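Long-range contacts in kinesin-like protein KAR3 (Saccharomyces cerevisiae, PDB 1F9V), which is a kinesin-related motor protein whose motor domain, here holding ADP, probably couples ATP hydrolysis to force on microtubules: residues G36-V42 with E53-I59; G275-H279 with S336-S340. The protein carries 2 engineered substitutions. All coordinates share one frame; numbering follows the deposited sequence.

The two contacts illustrate how a P-loop motor domain ties peripheral elements to its core through a shared helix. They follow one another along the chain: interaction 1 closes before interaction 2 opens, and their centres lie about 16 Å apart. Interaction 1 pairs two strands of a small three-stranded antiparallel sheet, with the chain then leading into strand 58-60 of the central mixed sheet. Interaction 2 sets helix 258-281 against the end of helix 325-338. S336 of that last helix packs on F54, and N339, just beyond its end, packs on F56 while N339 ND2 probably donates to K55 O (3.0 Å). The end of this helix and the residue after it thus join both contacts.

Interaction 1 of 2, residues G36-V42 with E53-I59; sequences GVQSMEV and EFKFDKI
Q38 pairs with F56, and M40 with F54, as the hydrogen-bonded pairs of an antiparallel beta hairpin, two neighbouring strands of a three-stranded sheet. Q38 N donates to F56 O (2.9 Å), and F56 N returns a bond to Q38 O (3.0 Å). With its CG anti to the backbone N (chi1 -166°), the extended glutamine side chain runs over to I59, beyond the turn at D57. There OE1 accepts a bond from I59 N (2.9 Å), which approaches 61° out of the amide carbonyl plane; NE2 is spent on N29 O. Shortened to an alanine, this position would probably leave I59 N without its acceptor and N29 O without this donor, and open a gap beside I59 CB. I59 in turn lays CD1 against strand 38-42, 3.5 Å from Q38 O and 3.7 Å from M40 CB. M40 has CG between its backbone N and carbonyl carbon (chi1 67°) and SD anti beyond it, which brings the sulfur to F56 in a Met-aromatic contact made at the ring's edge, where SD lies 4.0 Å from CE2. At the loop end a water donates to both G36 O (2.7 Å) and D57 OD1, the latter also salt-bridged to R342.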
loop_
_atom_site.group_PDB
_atom_site.type_symbol
_atom_site.label_atom_id
_atom_site.label_comp_id
_atom_site.label_asym_id
_atom_site.label_seq_id
_atom_site.Cartn_x
_atom_site.Cartn_y
_atom_site.Cartn_z
ATOM N N GLY A 36 -12.165 -10.881 -15.714
ATOM C CA GLY A 36 -11.932 -9.932 -14.639
ATOM C C GLY A 36 -10.513 -9.821 -14.104
ATOM O O GLY A 36 -10.309 -9.290 -13.010
ATOM N N VAL A 37 -9.531 -10.323 -14.850
ATOM C CA VAL A 37 -8.136 -10.227 -14.425
ATOM C C VAL A 37 -7.264 -9.820 -15.605
ATOM O O VAL A 37 -7.723 -9.794 -16.748
ATOM C CB VAL A 37 -7.593 -11.567 -13.849
ATOM C CG1 VAL A 37 -8.449 -12.011 -12.672
ATOM C CG2 VAL A 37 -7.573 -12.646 -14.930
ATOM N N GLN A 38 -6.011 -9.494 -15.315
ATOM C CA GLN A 38 -5.046 -9.105 -16.332
ATOM C C GLN A 38 -3.800 -9.952 -16.124
ATOM O O GLN A 38 -3.381 -10.181 -14.988
ATOM C CB GLN A 38 -4.697 -7.621 -16.202
ATOM C CG GLN A 38 -3.978 -7.075 -17.417
ATOM C CD GLN A 38 -3.959 -5.571 -17.446
ATOM O OE1 GLN A 38 -4.503 -4.916 -16.555
ATOM N NE2 GLN A 38 -3.334 -5.008 -18.473
ATOM N N SER A 39 -3.197 -10.413 -17.216
ATOM C CA SER A 39 -2.018 -11.254 -17.106
ATOM C C SER A 39 -0.761 -10.640 -17.701
ATOM O O SER A 39 -0.817 -9.690 -18.483
ATOM C CB SER A 39 -2.277 -12.608 -17.769
ATOM O OG SER A 39 -2.538 -12.431 -19.147
ATOM N N MET A 40 0.378 -11.191 -17.297
ATOM C CA MET A 40 1.671 -10.738 -17.783
ATOM C C MET A 40 2.638 -11.917 -17.798
ATOM O O MET A 40 2.428 -12.921 -17.110
ATOM C CB MET A 40 2.214 -9.613 -16.890
ATOM C CG MET A 40 2.563 -10.047 -15.472
ATOM S SD MET A 40 2.953 -8.648 -14.391
ATOM C CE MET A 40 4.587 -8.206 -14.999
ATOM N N GLU A 41 3.691 -11.787 -18.601
ATOM C CA GLU A 41 4.706 -12.824 -18.728
ATOM C C GLU A 41 6.079 -12.197 -18.609
ATOM O O GLU A 41 6.343 -11.148 -19.190
ATOM C CB GLU A 41 4.589 -13.535 -20.077
ATOM C CG GLU A 41 3.386 -14.445 -20.186
ATOM C CD GLU A 41 3.135 -14.903 -21.608
ATOM O OE1 GLU A 41 4.031 -14.715 -22.458
ATOM O OE2 GLU A 41 2.044 -15.452 -21.880
ATOM N N VAL A 42 6.948 -12.844 -17.843
ATOM C CA VAL A 42 8.299 -12.352 -17.638
ATOM C C VAL A 42 9.271 -13.436 -18.066
ATOM O O VAL A 42 9.157 -14.584 -17.644
ATOM C CB VAL A 42 8.554 -12.005 -16.143
ATOM C CG1 VAL A 42 9.994 -11.557 -15.943
ATOM C CG2 VAL A 42 7.591 -10.916 -15.692
ATOM N N GLU A 53 4.450 -16.643 -15.762
ATOM C CA GLU A 53 3.185 -15.957 -15.962
ATOM C C GLU A 53 2.575 -15.563 -14.623
ATOM O O GLU A 53 2.686 -16.298 -13.636
ATOM C CB GLU A 53 2.187 -16.836 -16.720
ATOM C CG GLU A 53 0.797 -16.193 -16.833
ATOM C CD GLU A 53 -0.063 -16.798 -17.930
ATOM O OE1 GLU A 53 -0.176 -16.173 -19.009
ATOM O OE2 GLU A 53 -0.628 -17.894 -17.714
ATOM N N PHE A 54 1.931 -14.401 -14.607
ATOM C CA PHE A 54 1.282 -13.890 -13.407
ATOM C C PHE A 54 -0.041 -13.241 -13.791
ATOM O O PHE A 54 -0.182 -12.691 -14.887
ATOM C CB PHE A 54 2.169 -12.851 -12.717
ATOM C CG PHE A 54 3.547 -13.348 -12.388
ATOM C CD1 PHE A 54 3.774 -14.090 -11.236
ATOM C CD2 PHE A 54 4.618 -13.076 -13.228
ATOM C CE1 PHE A 54 5.055 -14.558 -10.920
ATOM C CE2 PHE A 54 5.905 -13.537 -12.929
ATOM C CZ PHE A 54 6.124 -14.282 -11.768
ATOM N N LYS A 55 -1.013 -13.319 -12.888
ATOM C CA LYS A 55 -2.324 -12.717 -13.105
ATOM C C LYS A 55 -2.680 -11.909 -11.862
ATOM O O LYS A 55 -2.470 -12.374 -10.733
ATOM C CB LYS A 55 -3.383 -13.797 -13.349
ATOM C CG LYS A 55 -3.348 -14.362 -14.762
ATOM C CD LYS A 55 -4.393 -15.436 -14.980
ATOM C CE LYS A 55 -3.771 -16.637 -15.678
ATOM N NZ LYS A 55 -4.391 -16.897 -17.002
ATOM N N PHE A 56 -3.201 -10.703 -12.082
ATOM C CA PHE A 56 -3.586 -9.803 -11.002
ATOM C C PHE A 56 -4.907 -9.140 -11.346
ATOM O O PHE A 56 -5.431 -9.316 -12.442
ATOM C CB PHE A 56 -2.499 -8.743 -10.790
ATOM C CG PHE A 56 -1.152 -9.328 -10.445
ATOM C CD1 PHE A 56 -0.972 -10.039 -9.259
ATOM C CD2 PHE A 56 -0.078 -9.216 -11.327
ATOM C CE1 PHE A 56 0.250 -10.634 -8.956
ATOM C CE2 PHE A 56 1.157 -9.808 -11.032
ATOM C CZ PHE A 56 1.320 -10.519 -9.846
ATOM N N ASP A 57 -5.460 -8.383 -10.407
ATOM C CA ASP A 57 -6.728 -7.717 -10.656
ATOM C C ASP A 57 -6.552 -6.628 -11.705
ATOM O O ASP A 57 -7.479 -6.304 -12.447
ATOM C CB ASP A 57 -7.271 -7.141 -9.344
ATOM C CG ASP A 57 -7.652 -8.233 -8.359
ATOM O OD1 ASP A 57 -8.702 -8.876 -8.556
ATOM O OD2 ASP A 57 -6.896 -8.464 -7.399
ATOM N N LYS A 58 -5.347 -6.074 -11.770
ATOM C CA LYS A 58 -5.045 -5.031 -12.741
ATOM C C LYS A 58 -3.544 -4.860 -12.858
ATOM O O LYS A 58 -2.809 -4.991 -11.878
ATOM C CB LYS A 58 -5.680 -3.701 -12.313
ATOM C CG LYS A 58 -5.419 -2.547 -13.277
ATOM C CD LYS A 58 -6.643 -2.166 -14.120
ATOM C CE LYS A 58 -7.785 -3.171 -14.025
ATOM N NZ LYS A 58 -9.120 -2.537 -14.281
ATOM N N ILE A 59 -3.080 -4.587 -14.069
ATOM C CA ILE A 59 -1.662 -4.368 -14.280
ATOM C C ILE A 59 -1.515 -3.049 -15.010
ATOM O O ILE A 59 -2.059 -2.868 -16.095
ATOM C CB ILE A 59 -1.010 -5.495 -15.108
ATOM C CG1 ILE A 59 -1.185 -6.838 -14.392
ATOM C CG2 ILE A 59 0.483 -5.210 -15.281
ATOM C CD1 ILE A 59 -0.659 -8.033 -15.162
HETATM O O HOH W 1 -10.435 -8.364 -10.470
#

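Interaction 2 of 2, residues G275-H279 with S336-S340; sequences GDVIH and SKVNS
K337 meets helix 258-281 twice, once through its side chain and once through its backbone. Its chain is extended throughout, CG lying anti to the backbone N (chi1 174°), and this reach carries NZ past G275 to D276, where it forms a salt bridge with OD1 at a short 2.5 Å, on the syn side but 33° out of the carboxylate plane. The carbonyl of the same lysine is taken by H279: ND1 donates to K337 O (2.8 Å), with the oxygen in the ring plane and the donor in the carbonyl plane. That bond is likely to fix the rotation of the imidazole and shows that ND1 carries a proton. Beside these polar links V338 fits against the helix, CG1 lying 4.0 Å from the CA of G275, while I278 CG2 approaches V338 CB at 3.9 Å. A water lies within hydrogen-bonding distance of both I278 O and V338 O. Farther out, I278 packs on I5 and L306, and V338 on V7, so strand 4-11 backs both residues. The arrangement belongs to the kinesin motor domain, where the helix following switch II, here 258-281, packs against the end of the domain's last helix, 325-338.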
loop_
_atom_site.group_PDB
_atom_site.type_symbol
_atom_site.label_atom_id
_atom_site.label_comp_id
_atom_site.label_asym_id
_atom_site.label_seq_id
_atom_site.Cartn_x
_atom_site.Cartn_y
_atom_site.Cartn_z
ATOM N N GLY A 275 3.098 -10.529 4.230
ATOM C CA GLY A 275 2.670 -11.442 3.187
ATOM C C GLY A 275 1.891 -12.611 3.759
ATOM O O GLY A 275 0.863 -13.018 3.207
ATOM N N ASP A 276 2.378 -13.157 4.871
ATOM C CA ASP A 276 1.712 -14.285 5.507
ATOM C C ASP A 276 0.315 -13.903 5.984
ATOM O O ASP A 276 -0.638 -14.663 5.818
ATOM C CB ASP A 276 2.535 -14.793 6.693
ATOM C CG ASP A 276 3.775 -15.545 6.262
ATOM O OD1 ASP A 276 3.796 -16.077 5.134
ATOM O OD2 ASP A 276 4.733 -15.605 7.055
ATOM N N VAL A 277 0.198 -12.722 6.579
ATOM C CA VAL A 277 -1.089 -12.253 7.084
ATOM C C VAL A 277 -2.095 -12.031 5.947
ATOM O O VAL A 277 -3.222 -12.519 6.006
ATOM C CB VAL A 277 -0.910 -10.939 7.911
ATOM C CG1 VAL A 277 -2.252 -10.264 8.153
ATOM C CG2 VAL A 277 -0.244 -11.259 9.244
ATOM N N ILE A 278 -1.692 -11.302 4.909
ATOM C CA ILE A 278 -2.599 -11.039 3.789
ATOM C C ILE A 278 -2.978 -12.338 3.079
ATOM O O ILE A 278 -4.132 -12.531 2.699
ATOM C CB ILE A 278 -1.974 -10.058 2.759
ATOM C CG1 ILE A 278 -1.556 -8.750 3.450
ATOM C CG2 ILE A 278 -2.977 -9.762 1.645
ATOM C CD1 ILE A 278 -2.673 -8.031 4.152
ATOM N N HIS A 279 -2.015 -13.238 2.906
ATOM C CA HIS A 279 -2.312 -14.504 2.248
ATOM C C HIS A 279 -3.356 -15.279 3.060
ATOM O O HIS A 279 -4.324 -15.805 2.510
ATOM C CB HIS A 279 -1.042 -15.351 2.102
ATOM C CG HIS A 279 -1.298 -16.728 1.567
ATOM N ND1 HIS A 279 -1.332 -17.007 0.218
ATOM C CD2 HIS A 279 -1.562 -17.895 2.201
ATOM C CE1 HIS A 279 -1.607 -18.288 0.043
ATOM N NE2 HIS A 279 -1.752 -18.849 1.228
ATOM N N SER A 336 1.870 -12.569 -6.053
ATOM C CA SER A 336 1.091 -13.785 -6.280
ATOM C C SER A 336 0.672 -14.432 -4.955
ATOM O O SER A 336 -0.426 -14.980 -4.834
ATOM C CB SER A 336 1.906 -14.791 -7.103
ATOM O OG SER A 336 2.271 -14.242 -8.361
ATOM N N LYS A 337 1.556 -14.366 -3.963
ATOM C CA LYS A 337 1.258 -14.939 -2.657
ATOM C C LYS A 337 0.122 -14.179 -1.970
ATOM O O LYS A 337 -0.730 -14.782 -1.310
ATOM C CB LYS A 337 2.503 -14.913 -1.773
ATOM C CG LYS A 337 2.237 -15.361 -0.343
ATOM C CD LYS A 337 3.480 -15.238 0.519
ATOM C CE LYS A 337 3.201 -15.678 1.943
ATOM N NZ LYS A 337 4.468 -15.886 2.696
ATOM N N VAL A 338 0.088 -12.859 -2.138
ATOM C CA VAL A 338 -0.964 -12.092 -1.489
ATOM C C VAL A 338 -2.287 -12.078 -2.264
ATOM O O VAL A 338 -3.290 -11.575 -1.772
ATOM C CB VAL A 338 -0.492 -10.654 -1.171
ATOM C CG1 VAL A 338 0.606 -10.708 -0.130
ATOM C CG2 VAL A 338 0.013 -9.962 -2.416
ATOM N N ASN A 339 -2.290 -12.639 -3.475
ATOM C CA ASN A 339 -3.515 -12.733 -4.273
ATOM C C ASN A 339 -4.444 -13.609 -3.427
ATOM O O ASN A 339 -4.007 -14.632 -2.900
ATOM C CB ASN A 339 -3.243 -13.471 -5.590
ATOM C CG ASN A 339 -3.024 -12.538 -6.767
ATOM O OD1 ASN A 339 -3.494 -11.403 -6.781
ATOM N ND2 ASN A 339 -2.306 -13.029 -7.780
ATOM N N SER A 340 -5.710 -13.234 -3.294
ATOM C CA SER A 340 -6.631 -14.051 -2.500
ATOM C C SER A 340 -7.267 -15.155 -3.350
ATOM O O SER A 340 -7.119 -15.168 -4.578
ATOM C CB SER A 340 -7.722 -13.171 -1.877
ATOM O OG SER A 340 -8.792 -12.969 -2.780
HETATM O O HOH W 2 -4.832 -13.023 0.033
#